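Long-range contact in cyclopenase asqI (Emericella nidulans, PDB 5YY3), which converts 4'-methoxycyclopenin into 4'-methoxyviridicatin with release of methyl isocyanate, as a zinc-dependent cyclopenase of the aspoquinolone pathway: residues 415-429 with 572-584. Numbering follows the deposited sequence.
Sequences ITAHRAEVVLSNLVV and PFVAFCIATDDGI
Leu424 and Leu427 reach from strand 422-429 onto the row Ala575, Cys577 and Ala579 along one face of strand 572-580. CD1 of Leu424 settles between Cys577 SG (3.8 Å) and Ala579 CB. Leu427, its CG anti to the backbone N (chi1 178°), puts CD2 3.6 Å from Ala575 CB and also against Cys577 CB. At the two ends, Val429 CG2 meets Ala575 CB, and Val422 CG1 lies 3.8 Å from Ala579 CB. The strand axes approach to 8.0 Å with 130° between their N-to-C directions, consistent with facing layers of a hemocyanin-type Ig-like beta-sandwich. Trp469 and Val473 of strand 461-475 flank the leucines. On the N-terminal side of Val422 the loop drops onto the end of strand 572-580: Ala420 CB packs on Ala579 CB, and a single bridge joins Arg419 and Thr580. Ala420 N donates almost straight (168°) to Ala579 O from above its carbonyl plane; Asp581 N returns a 2.9 Å bond to His418 O. At the same end, Thr580 OG1 donates to Asp582 OD1, and Arg492 binds both side chains. Leucine methyls thus pack without hydrogen bonds on small side chains, sulfur and backbone, while two backbone bonds set the local register.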
loop_
_atom_site.group_PDB
_atom_site.type_symbol
_atom_site.label_atom_id
_atom_site.label_comp_id
_atom_site.label_asym_id
_atom_site.label_seq_id
_atom_site.Cartn_x
_atom_site.Cartn_y
_atom_site.Cartn_z
ATOM N N ILE A 415 14.645 -1.950 42.432
ATOM C CA ILE A 415 14.309 -3.217 41.794
ATOM C C ILE A 415 14.740 -4.412 42.653
ATOM O O ILE A 415 14.266 -5.534 42.440
ATOM C CB ILE A 415 14.949 -3.336 40.375
ATOM C CG1 ILE A 415 14.147 -4.305 39.517
ATOM C CG2 ILE A 415 16.394 -3.809 40.442
ATOM C CD1 ILE A 415 12.681 -3.968 39.451
ATOM N N THR A 416 15.629 -4.168 43.620
ATOM C CA THR A 416 16.089 -5.216 44.534
ATOM C C THR A 416 15.256 -5.271 45.820
ATOM O O THR A 416 15.272 -6.276 46.523
ATOM C CB THR A 416 17.558 -5.021 44.941
ATOM O OG1 THR A 416 17.666 -3.849 45.755
ATOM C CG2 THR A 416 18.465 -4.874 43.728
ATOM N N ALA A 417 14.526 -4.196 46.113
ATOM C CA ALA A 417 13.818 -4.025 47.389
ATOM C C ALA A 417 12.974 -5.220 47.864
ATOM O O ALA A 417 12.829 -5.436 49.061
ATOM C CB ALA A 417 12.941 -2.796 47.312
ATOM N N HIS A 418 12.409 -5.995 46.948
ATOM C CA HIS A 418 11.595 -7.133 47.365
ATOM C C HIS A 418 12.025 -8.425 46.653
ATOM O O HIS A 418 11.192 -9.292 46.369
ATOM C CB HIS A 418 10.113 -6.846 47.111
ATOM C CG HIS A 418 9.617 -5.589 47.758
ATOM N ND1 HIS A 418 9.189 -5.544 49.068
ATOM C CD2 HIS A 418 9.465 -4.330 47.271
ATOM C CE1 HIS A 418 8.798 -4.313 49.361
ATOM N NE2 HIS A 418 8.958 -3.561 48.289
ATOM N N ARG A 419 13.323 -8.539 46.371
ATOM C CA ARG A 419 13.884 -9.733 45.737
ATOM C C ARG A 419 13.642 -11.000 46.571
ATOM O O ARG A 419 13.777 -10.978 47.788
ATOM C CB ARG A 419 15.403 -9.563 45.509
ATOM C CG ARG A 419 16.225 -9.311 46.801
ATOM C CD ARG A 419 17.666 -9.827 46.727
ATOM N NE ARG A 419 18.557 -8.999 45.909
ATOM C CZ ARG A 419 19.704 -9.427 45.362
ATOM N NH1 ARG A 419 20.113 -10.689 45.530
ATOM N NH2 ARG A 419 20.440 -8.595 44.623
ATOM N N ALA A 420 13.293 -12.105 45.921
ATOM C CA ALA A 420 13.299 -13.396 46.602
ATOM C C ALA A 420 14.727 -13.930 46.646
ATOM O O ALA A 420 15.507 -13.701 45.720
ATOM C CB ALA A 420 12.383 -14.387 45.910
ATOM N N GLU A 421 15.067 -14.639 47.722
ATOM C CA GLU A 421 16.403 -15.199 47.872
ATOM C C GLU A 421 16.501 -16.462 47.024
ATOM O O GLU A 421 16.418 -17.602 47.508
ATOM C CB GLU A 421 16.714 -15.484 49.338
ATOM C CG GLU A 421 17.338 -14.306 50.100
ATOM C CD GLU A 421 17.248 -14.489 51.608
ATOM O OE1 GLU A 421 16.128 -14.356 52.146
ATOM O OE2 GLU A 421 18.284 -14.775 52.257
ATOM N N VAL A 422 16.707 -16.239 45.739
ATOM C CA VAL A 422 16.593 -17.297 44.769
ATOM C C VAL A 422 17.431 -16.926 43.553
ATOM O O VAL A 422 17.694 -15.749 43.306
ATOM C CB VAL A 422 15.094 -17.518 44.428
ATOM C CG1 VAL A 422 14.797 -17.368 42.926
ATOM C CG2 VAL A 422 14.627 -18.829 44.978
ATOM N N VAL A 423 17.895 -17.924 42.817
ATOM C CA VAL A 423 18.567 -17.653 41.555
ATOM C C VAL A 423 17.705 -18.186 40.439
ATOM O O VAL A 423 17.389 -19.382 40.430
ATOM C CB VAL A 423 19.963 -18.303 41.484
ATOM C CG1 VAL A 423 20.530 -18.199 40.070
ATOM C CG2 VAL A 423 20.907 -17.655 42.498
ATOM N N LEU A 424 17.309 -17.304 39.518
ATOM C CA LEU A 424 16.554 -17.714 38.336
ATOM C C LEU A 424 17.472 -17.935 37.147
ATOM O O LEU A 424 18.460 -17.223 36.970
ATOM C CB LEU A 424 15.493 -16.666 37.949
ATOM C CG LEU A 424 14.294 -16.441 38.874
ATOM C CD1 LEU A 424 13.202 -15.585 38.202
ATOM C CD2 LEU A 424 13.728 -17.771 39.354
ATOM N N SER A 425 17.122 -18.900 36.309
ATOM C CA SER A 425 17.868 -19.136 35.073
ATOM C C SER A 425 16.995 -19.884 34.087
ATOM O O SER A 425 15.943 -20.408 34.452
ATOM C CB SER A 425 19.156 -19.926 35.340
ATOM O OG SER A 425 18.852 -21.280 35.616
ATOM N N ASN A 426 17.424 -19.919 32.836
ATOM C CA ASN A 426 16.812 -20.788 31.836
ATOM C C ASN A 426 15.334 -20.532 31.588
ATOM O O ASN A 426 14.538 -21.462 31.534
ATOM C CB ASN A 426 17.004 -22.259 32.226
ATOM C CG ASN A 426 18.431 -22.744 31.997
ATOM O OD1 ASN A 426 19.100 -23.203 32.915
ATOM N ND2 ASN A 426 18.894 -22.644 30.772
ATOM N N LEU A 427 14.965 -19.273 31.421
ATOM C CA LEU A 427 13.585 -18.946 31.106
ATOM C C LEU A 427 13.278 -19.371 29.676
ATOM O O LEU A 427 14.020 -19.044 28.755
ATOM C CB LEU A 427 13.330 -17.443 31.288
ATOM C CG LEU A 427 11.932 -16.932 30.940
ATOM C CD1 LEU A 427 10.899 -17.633 31.805
ATOM C CD2 LEU A 427 11.857 -15.416 31.123
ATOM N N VAL A 428 12.193 -20.112 29.493
ATOM C CA VAL A 428 11.785 -20.528 28.169
ATOM C C VAL A 428 10.274 -20.265 27.934
ATOM O O VAL A 428 9.453 -20.458 28.836
ATOM C CB VAL A 428 12.107 -22.033 27.936
ATOM C CG1 VAL A 428 11.704 -22.459 26.552
ATOM C CG2 VAL A 428 13.599 -22.314 28.138
ATOM N N VAL A 429 9.921 -19.804 26.734
ATOM C CA VAL A 429 8.525 -19.813 26.277
ATOM C C VAL A 429 8.419 -20.800 25.099
ATOM O O VAL A 429 9.183 -20.682 24.136
ATOM C CB VAL A 429 8.042 -18.383 25.853
ATOM C CG1 VAL A 429 6.556 -18.376 25.529
ATOM C CG2 VAL A 429 8.340 -17.368 26.964
ATOM N N PRO A 572 10.399 -10.892 16.964
ATOM C CA PRO A 572 11.169 -11.071 18.204
ATOM C C PRO A 572 10.552 -10.364 19.412
ATOM O O PRO A 572 10.210 -9.186 19.358
ATOM C CB PRO A 572 12.552 -10.488 17.851
ATOM C CG PRO A 572 12.318 -9.590 16.699
ATOM C CD PRO A 572 11.141 -10.136 15.938
ATOM N N PHE A 573 10.402 -11.118 20.500
ATOM C CA PHE A 573 9.948 -10.569 21.775
ATOM C C PHE A 573 10.950 -10.917 22.863
ATOM O O PHE A 573 11.799 -11.779 22.680
ATOM C CB PHE A 573 8.567 -11.110 22.146
ATOM C CG PHE A 573 7.437 -10.463 21.397
ATOM C CD1 PHE A 573 7.280 -10.670 20.031
ATOM C CD2 PHE A 573 6.510 -9.669 22.063
ATOM C CE1 PHE A 573 6.229 -10.084 19.329
ATOM C CE2 PHE A 573 5.462 -9.079 21.369
ATOM C CZ PHE A 573 5.324 -9.288 19.983
ATOM N N VAL A 574 10.858 -10.249 24.001
ATOM C CA VAL A 574 11.690 -10.614 25.138
ATOM C C VAL A 574 10.801 -11.049 26.296
ATOM O O VAL A 574 9.778 -10.411 26.572
ATOM C CB VAL A 574 12.592 -9.444 25.579
ATOM C CG1 VAL A 574 13.358 -9.802 26.853
ATOM C CG2 VAL A 574 13.551 -9.066 24.453
ATOM N N ALA A 575 11.164 -12.149 26.942
ATOM C CA ALA A 575 10.475 -12.591 28.146
ATOM C C ALA A 575 11.289 -12.189 29.359
ATOM O O ALA A 575 12.509 -12.256 29.341
ATOM C CB ALA A 575 10.249 -14.080 28.135
ATOM N N PHE A 576 10.593 -11.761 30.404
ATOM C CA PHE A 576 11.205 -11.267 31.621
ATOM C C PHE A 576 10.549 -11.973 32.798
ATOM O O PHE A 576 9.323 -12.111 32.841
ATOM C CB PHE A 576 11.039 -9.742 31.715
ATOM C CG PHE A 576 11.207 -9.179 33.100
ATOM C CD1 PHE A 576 10.131 -9.117 33.977
ATOM C CD2 PHE A 576 12.427 -8.667 33.511
ATOM C CE1 PHE A 576 10.270 -8.580 35.232
ATOM C CE2 PHE A 576 12.575 -8.125 34.778
ATOM C CZ PHE A 576 11.501 -8.083 35.638
ATOM N N CYS A 577 11.364 -12.430 33.742
ATOM C CA CYS A 577 10.842 -13.087 34.921
ATOM C C CYS A 577 11.591 -12.579 36.142
ATOM O O CYS A 577 12.826 -12.591 36.194
ATOM C CB CYS A 577 10.952 -14.613 34.811
ATOM S SG CYS A 577 9.987 -15.467 36.122
ATOM N N ILE A 578 10.838 -12.097 37.117
ATOM C CA ILE A 578 11.430 -11.666 38.372
ATOM C C ILE A 578 10.857 -12.521 39.508
ATOM O O ILE A 578 9.681 -12.905 39.485
ATOM C CB ILE A 578 11.190 -10.141 38.627
ATOM C CG1 ILE A 578 11.839 -9.690 39.942
ATOM C CG2 ILE A 578 9.711 -9.789 38.617
ATOM C CD1 ILE A 578 11.796 -8.182 40.146
ATOM N N ALA A 579 11.699 -12.866 40.479
ATOM C CA ALA A 579 11.216 -13.572 41.661
ATOM C C ALA A 579 11.137 -12.613 42.843
ATOM O O ALA A 579 12.134 -12.002 43.239
ATOM C CB ALA A 579 12.120 -14.773 41.991
ATOM N N THR A 580 9.949 -12.460 43.407
ATOM C CA THR A 580 9.820 -11.584 44.557
ATOM C C THR A 580 9.470 -12.357 45.819
ATOM O O THR A 580 8.827 -13.410 45.769
ATOM C CB THR A 580 8.754 -10.471 44.321
ATOM O OG1 THR A 580 7.476 -11.057 44.034
ATOM C CG2 THR A 580 9.170 -9.578 43.169
ATOM N N ASP A 581 9.936 -11.834 46.944
ATOM C CA ASP A 581 9.403 -12.202 48.251
ATOM C C ASP A 581 8.298 -11.235 48.629
ATOM O O ASP A 581 8.561 -10.063 48.851
ATOM C CB ASP A 581 10.487 -12.173 49.327
ATOM C CG ASP A 581 9.951 -12.547 50.697
ATOM O OD1 ASP A 581 9.090 -13.452 50.781
ATOM O OD2 ASP A 581 10.383 -11.922 51.689
ATOM N N ASP A 582 7.071 -11.734 48.716
ATOM C CA ASP A 582 5.911 -10.885 48.982
ATOM C C ASP A 582 5.417 -10.932 50.434
ATOM O O ASP A 582 4.378 -10.352 50.747
ATOM C CB ASP A 582 4.768 -11.272 48.039
ATOM C CG ASP A 582 5.081 -10.958 46.583
ATOM O OD1 ASP A 582 5.930 -10.071 46.332
ATOM O OD2 ASP A 582 4.474 -11.596 45.696
ATOM N N GLY A 583 6.162 -11.596 51.320
ATOM C CA GLY A 583 5.756 -11.739 52.712
ATOM C C GLY A 583 4.543 -12.641 52.862
ATOM O O GLY A 583 4.214 -13.399 51.944
ATOM N N ILE A 584 3.866 -12.570 54.008
ATOM C CA ILE A 584 2.632 -13.336 54.182
ATOM C C ILE A 584 1.461 -12.546 53.642
ATOM O O ILE A 584 1.239 -11.412 54.062
ATOM C CB ILE A 584 2.341 -13.692 55.648
ATOM C CG1 ILE A 584 3.434 -14.597 56.210
ATOM C CG2 ILE A 584 0.969 -14.351 55.782
ATOM C CD1 ILE A 584 4.444 -13.837 57.009
#